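Regulatory protein SdiA (Escherichia coli, PDB 4LFU) acts as a LuxR-type quorum-sensing receptor and transcription factor that responds to acyl-homoserine lactone autoinducers and activates transcription from an ftsQAZ promoter. Local coordinates at residues 11-16 with 154-159; 18-23 with 27-32. All coordinates share one frame; numbering follows the deposited sequence.

Contact 1: 11-16 with 154-159; sequences RTMLLR and MQLLVR
M13 and L156 face each other where helices 6-19 and 147-167 run side by side, and the closest touch is between M13 CB and L156 CD2, 3.6 Å apart. Both residues start out toward the partner helix, so the base of the methionine meets the end of the leucine. L156 reaches across because its CG stands anti to the backbone N (chi1 -176°), which sends the isobutyl group outward from its helix; CD1 lies near the same M13 CB at 4.2 Å, and the fork of the leucine is thus turned onto that carbon.

Beyond CB the methionine takes a different course. Bends at chi2 (-51°) and chi3 carry the thioether away from L156 to the neighbouring leucine, where M13 CE meets L157 CD2 at 4.0 Å. M13 comes onto L157 at a slant, methyl against methyl. L14 adds a looser touch, its CD2 lying 4.4 Å from L156 CG. No hydrogen bond joins the two segments, and the contact is wholly apolar.

The axes of the two short segments run almost parallel, at 6°, and approach to 10.6 Å. At that spacing the backbones are well separated, and the gap is spanned by the outstretched L156 and, at L157, by the bent M13 chain, with a modest 173 Å² buried.

The second subunit reaches both helices: its Q90 packs on L14 and R159, and its D148 forms a salt bridge with R11. Within the chain, M13 also packs on E29 and Q33 of helix 23-36, while L157 reaches L133 and F135 of strand 130-137 as well as W9 and F17 of helix 6-19. Helix 147-167 therefore lies between the N-terminal helix and the antiparallel sheet of the autoinducer-binding domain.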
# COMPACT_ATOMS: atom_id res chain seq x y z
N ARG A 11 11.77 -11.83 16.32
CA ARG A 11 12.80 -10.94 16.86
C ARG A 11 14.15 -11.13 16.11
O ARG A 11 14.78 -10.16 15.68
CB ARG A 11 12.95 -11.17 18.38
CG ARG A 11 13.17 -9.92 19.22
CD ARG A 11 12.56 -10.04 20.67
NE ARG A 11 12.73 -11.36 21.30
CZ ARG A 11 11.74 -12.12 21.77
NH1 ARG A 11 10.48 -11.70 21.73
NH2 ARG A 11 12.01 -13.31 22.30
N THR A 12 14.55 -12.39 15.95
CA THR A 12 15.75 -12.75 15.18
C THR A 12 15.70 -12.33 13.70
O THR A 12 16.69 -11.84 13.14
CB THR A 12 16.00 -14.28 15.22
OG1 THR A 12 15.75 -14.78 16.54
CG2 THR A 12 17.42 -14.62 14.78
N MET A 13 14.54 -12.52 13.06
CA MET A 13 14.42 -12.26 11.63
C MET A 13 14.49 -10.78 11.28
O MET A 13 15.16 -10.41 10.32
CB MET A 13 13.18 -12.94 11.03
CG MET A 13 13.22 -14.47 11.07
SD MET A 13 14.74 -15.21 10.38
CE MET A 13 14.62 -14.71 8.66
N LEU A 14 13.80 -9.95 12.06
CA LEU A 14 13.88 -8.49 11.90
C LEU A 14 15.31 -8.03 11.98
O LEU A 14 15.77 -7.23 11.16
CB LEU A 14 13.04 -7.78 12.96
CG LEU A 14 11.54 -8.03 12.82
CD1 LEU A 14 10.76 -7.47 14.00
CD2 LEU A 14 11.04 -7.44 11.50
N LEU A 15 16.04 -8.55 12.97
CA LEU A 15 17.43 -8.16 13.14
C LEU A 15 18.30 -8.63 11.98
O LEU A 15 19.10 -7.85 11.46
CB LEU A 15 17.97 -8.62 14.50
CG LEU A 15 17.75 -7.62 15.65
CD1 LEU A 15 17.81 -8.30 17.04
CD2 LEU A 15 18.76 -6.43 15.55
N ARG A 16 18.13 -9.88 11.56
CA ARG A 16 18.85 -10.41 10.41
C ARG A 16 18.65 -9.61 9.13
O ARG A 16 19.60 -9.33 8.44
CB ARG A 16 18.51 -11.88 10.15
CG ARG A 16 19.55 -12.85 10.64
CD ARG A 16 19.23 -14.24 10.15
NE ARG A 16 19.31 -15.20 11.25
CZ ARG A 16 18.73 -16.39 11.25
NH1 ARG A 16 18.01 -16.80 10.20
NH2 ARG A 16 18.86 -17.18 12.31
N MET A 154 5.55 -16.03 6.71
CA MET A 154 5.71 -15.51 5.36
C MET A 154 5.30 -14.04 5.28
O MET A 154 5.75 -13.32 4.39
CB MET A 154 4.92 -16.36 4.37
CG MET A 154 5.51 -17.77 4.09
SD MET A 154 4.49 -18.50 2.80
CE MET A 154 5.24 -17.67 1.37
N GLN A 155 4.45 -13.60 6.21
CA GLN A 155 4.09 -12.20 6.30
C GLN A 155 5.31 -11.37 6.52
O GLN A 155 5.51 -10.38 5.83
CB GLN A 155 3.09 -11.92 7.41
CG GLN A 155 1.67 -11.82 6.97
CD GLN A 155 0.75 -11.54 8.13
OE1 GLN A 155 0.92 -10.54 8.84
NE2 GLN A 155 -0.23 -12.42 8.35
N LEU A 156 6.13 -11.79 7.49
CA LEU A 156 7.41 -11.11 7.82
C LEU A 156 8.46 -11.22 6.73
O LEU A 156 9.10 -10.22 6.39
CB LEU A 156 7.96 -11.61 9.18
CG LEU A 156 9.23 -11.03 9.83
CD1 LEU A 156 9.30 -11.44 11.30
CD2 LEU A 156 10.55 -11.43 9.09
N LEU A 157 8.63 -12.43 6.17
CA LEU A 157 9.63 -12.70 5.12
C LEU A 157 9.45 -11.89 3.87
O LEU A 157 10.42 -11.40 3.33
CB LEU A 157 9.65 -14.19 4.74
CG LEU A 157 10.18 -15.13 5.83
CD1 LEU A 157 9.94 -16.59 5.44
CD2 LEU A 157 11.64 -14.88 6.07
N VAL A 158 8.21 -11.76 3.41
CA VAL A 158 7.95 -10.96 2.21
C VAL A 158 8.19 -9.47 2.49
O VAL A 158 8.74 -8.78 1.64
CB VAL A 158 6.55 -11.25 1.54
CG1 VAL A 158 5.40 -10.81 2.41
CG2 VAL A 158 6.45 -10.60 0.15
N ARG A 159 7.80 -9.00 3.68
CA ARG A 159 7.95 -7.59 4.02
C ARG A 159 9.40 -7.21 4.17
O ARG A 159 9.89 -6.30 3.52
CB ARG A 159 7.19 -7.25 5.30
CG ARG A 159 7.07 -5.75 5.55
CD ARG A 159 6.81 -5.46 7.02
NE ARG A 159 6.50 -4.05 7.24
CZ ARG A 159 7.41 -3.09 7.43
NH1 ARG A 159 8.70 -3.36 7.42
NH2 ARG A 159 7.01 -1.84 7.62

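Contact 2: 18-23 with 27-32; sequences QRMETA and YHEIEL
A23 O accepts a hydrogen bond from Y27 N, 3.0 Å away and nearly straight at 167°, an i to i+4 bond of the first turn of helix 23-36. Segment 18-23 carries the end of helix 6-19, the turn through M20 and E21, T22 at the N-cap position and the first residue of the second helix; 27-32 lies further along that helix. The arrangement is a tight connection between consecutive helices in the N-terminal, autoinducer-binding part of the protein.

Y27 keeps its ring close to that first turn. With CG anti to its own carbonyl carbon (chi1 -60°), the ring leans back along the helix, and CE2 comes within 3.9 Å of A23 CB. The carbonyl oxygen of A23 approaches the same ring obliquely, 3.2 Å from Y27 CD2.

M20 makes the second touch, farther along the helix. Its chain is extended beyond CG and brings the terminal methyl to the aliphatic part of E29, with CE 3.7 Å from both CB and CG of that glutamate. Here the methionine chain runs nearly perpendicular to the glutamate. E29 turns its carboxylate to other partners, R16 and Q33, bending at chi2 (56°). Within 18-23 itself, M20 CG sits over the centre of one face of the R19 guanidinium, 3.8 Å above its plane, and R19 NH1 is salt-bridged to E25.

E25 also ties down the turn, its OE2 hydrogen-bonded to both E21 N and T22 OG1. Helix 147-167 borders the contact through L165, which touches both A23 and Y27, while M20 O is hydrogen-bonded to R167. On the sheet side Y27 packs on Y42 of strand 41-47 and stacks with Y60 of strand 57-61.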
# COMPACT_ATOMS: atom_id res chain seq x y z
N GLN A 18 17.51 -6.45 8.98
CA GLN A 18 18.05 -5.12 9.29
C GLN A 18 19.55 -5.02 8.96
O GLN A 18 19.99 -4.05 8.36
CB GLN A 18 17.84 -4.78 10.78
CG GLN A 18 16.56 -4.01 11.14
CD GLN A 18 16.31 -3.97 12.67
OE1 GLN A 18 15.16 -4.08 13.12
NE2 GLN A 18 17.38 -3.82 13.46
N ARG A 19 20.31 -6.04 9.35
CA ARG A 19 21.76 -5.99 9.25
C ARG A 19 22.35 -6.36 7.86
O ARG A 19 23.54 -6.21 7.63
CB ARG A 19 22.40 -6.81 10.40
CG ARG A 19 23.15 -8.09 10.01
CD ARG A 19 22.27 -9.33 10.09
NE ARG A 19 22.60 -10.43 9.16
CZ ARG A 19 23.37 -10.37 8.06
NH1 ARG A 19 23.97 -9.23 7.70
NH2 ARG A 19 23.55 -11.46 7.32
N MET A 20 21.51 -6.83 6.93
CA MET A 20 21.98 -7.23 5.61
C MET A 20 22.53 -6.07 4.80
O MET A 20 21.99 -4.96 4.85
CB MET A 20 20.90 -7.98 4.85
CG MET A 20 20.80 -9.42 5.31
SD MET A 20 19.29 -10.27 4.88
CE MET A 20 19.24 -11.51 6.18
N GLU A 21 23.61 -6.33 4.06
CA GLU A 21 24.34 -5.29 3.33
C GLU A 21 24.30 -5.48 1.81
O GLU A 21 24.68 -4.56 1.06
CB GLU A 21 25.81 -5.25 3.77
CG GLU A 21 26.07 -4.56 5.11
CD GLU A 21 27.57 -4.50 5.45
OE1 GLU A 21 28.38 -4.09 4.57
OE2 GLU A 21 27.94 -4.85 6.61
N THR A 22 23.86 -6.65 1.36
CA THR A 22 23.73 -6.94 -0.07
C THR A 22 22.41 -7.67 -0.43
O THR A 22 21.77 -8.29 0.42
CB THR A 22 24.94 -7.77 -0.62
OG1 THR A 22 25.11 -8.96 0.16
CG2 THR A 22 26.23 -6.94 -0.61
N ALA A 23 22.02 -7.57 -1.70
CA ALA A 23 20.95 -8.36 -2.27
C ALA A 23 21.11 -9.88 -2.06
O ALA A 23 20.16 -10.54 -1.64
CB ALA A 23 20.80 -8.03 -3.75
N TYR A 27 18.53 -12.77 -0.58
CA TYR A 27 18.12 -13.96 -1.33
C TYR A 27 18.54 -15.26 -0.66
O TYR A 27 17.76 -16.20 -0.58
CB TYR A 27 18.58 -13.91 -2.77
CG TYR A 27 18.03 -12.73 -3.52
CD1 TYR A 27 16.67 -12.44 -3.50
CD2 TYR A 27 18.86 -11.92 -4.27
CE1 TYR A 27 16.15 -11.34 -4.20
CE2 TYR A 27 18.36 -10.83 -4.96
CZ TYR A 27 17.01 -10.55 -4.93
OH TYR A 27 16.52 -9.46 -5.63
N HIS A 28 19.76 -15.28 -0.15
CA HIS A 28 20.26 -16.47 0.55
C HIS A 28 19.44 -16.81 1.79
O HIS A 28 19.16 -17.98 2.05
CB HIS A 28 21.76 -16.32 0.89
CG HIS A 28 22.32 -17.51 1.60
ND1 HIS A 28 22.53 -17.53 2.96
CD2 HIS A 28 22.66 -18.74 1.14
CE1 HIS A 28 23.00 -18.72 3.31
NE2 HIS A 28 23.08 -19.47 2.22
N GLU A 29 19.05 -15.78 2.55
CA GLU A 29 18.21 -15.95 3.74
C GLU A 29 16.82 -16.46 3.40
O GLU A 29 16.27 -17.28 4.13
CB GLU A 29 18.14 -14.65 4.55
CG GLU A 29 17.45 -14.75 5.93
CD GLU A 29 18.07 -15.82 6.85
OE1 GLU A 29 19.32 -15.92 6.90
OE2 GLU A 29 17.31 -16.57 7.51
N ILE A 30 16.24 -15.97 2.30
CA ILE A 30 14.93 -16.46 1.84
C ILE A 30 15.01 -17.93 1.43
O ILE A 30 14.14 -18.72 1.80
CB ILE A 30 14.34 -15.65 0.67
CG1 ILE A 30 13.89 -14.26 1.15
CG2 ILE A 30 13.18 -16.42 0.00
CD1 ILE A 30 13.76 -13.25 0.02
N GLU A 31 16.08 -18.28 0.70
CA GLU A 31 16.35 -19.68 0.35
C GLU A 31 16.46 -20.60 1.58
O GLU A 31 15.80 -21.64 1.64
CB GLU A 31 17.59 -19.82 -0.54
CG GLU A 31 17.81 -21.26 -1.01
CD GLU A 31 18.96 -21.41 -1.98
OE1 GLU A 31 18.73 -21.99 -3.07
OE2 GLU A 31 20.09 -20.95 -1.67
N LEU A 32 17.26 -20.18 2.56
CA LEU A 32 17.38 -20.90 3.84
C LEU A 32 16.05 -21.07 4.59
O LEU A 32 15.77 -22.15 5.10
CB LEU A 32 18.42 -20.22 4.73
CG LEU A 32 19.17 -21.03 5.79
CD1 LEU A 32 18.78 -20.62 7.23
CD2 LEU A 32 19.10 -22.57 5.58

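How the contacts relate
Both contacts are largely buried and use helix 6-19, contact 1 against helix 147-167, remote in sequence, and contact 2 at the connection to the next helix, 23-36. Their centres lie about 10 Å apart, and they meet through the R16-E29 salt bridge, so one residue of 11-16 holds the carboxylate whose aliphatic part serves contact 2. Contact 1 is apolar, with the second subunit beside it. Contact 2 is local, combines a backbone hydrogen bond with apolar packing, and is touched by no other chain. Together they join three helices of the autoinducer-binding domain.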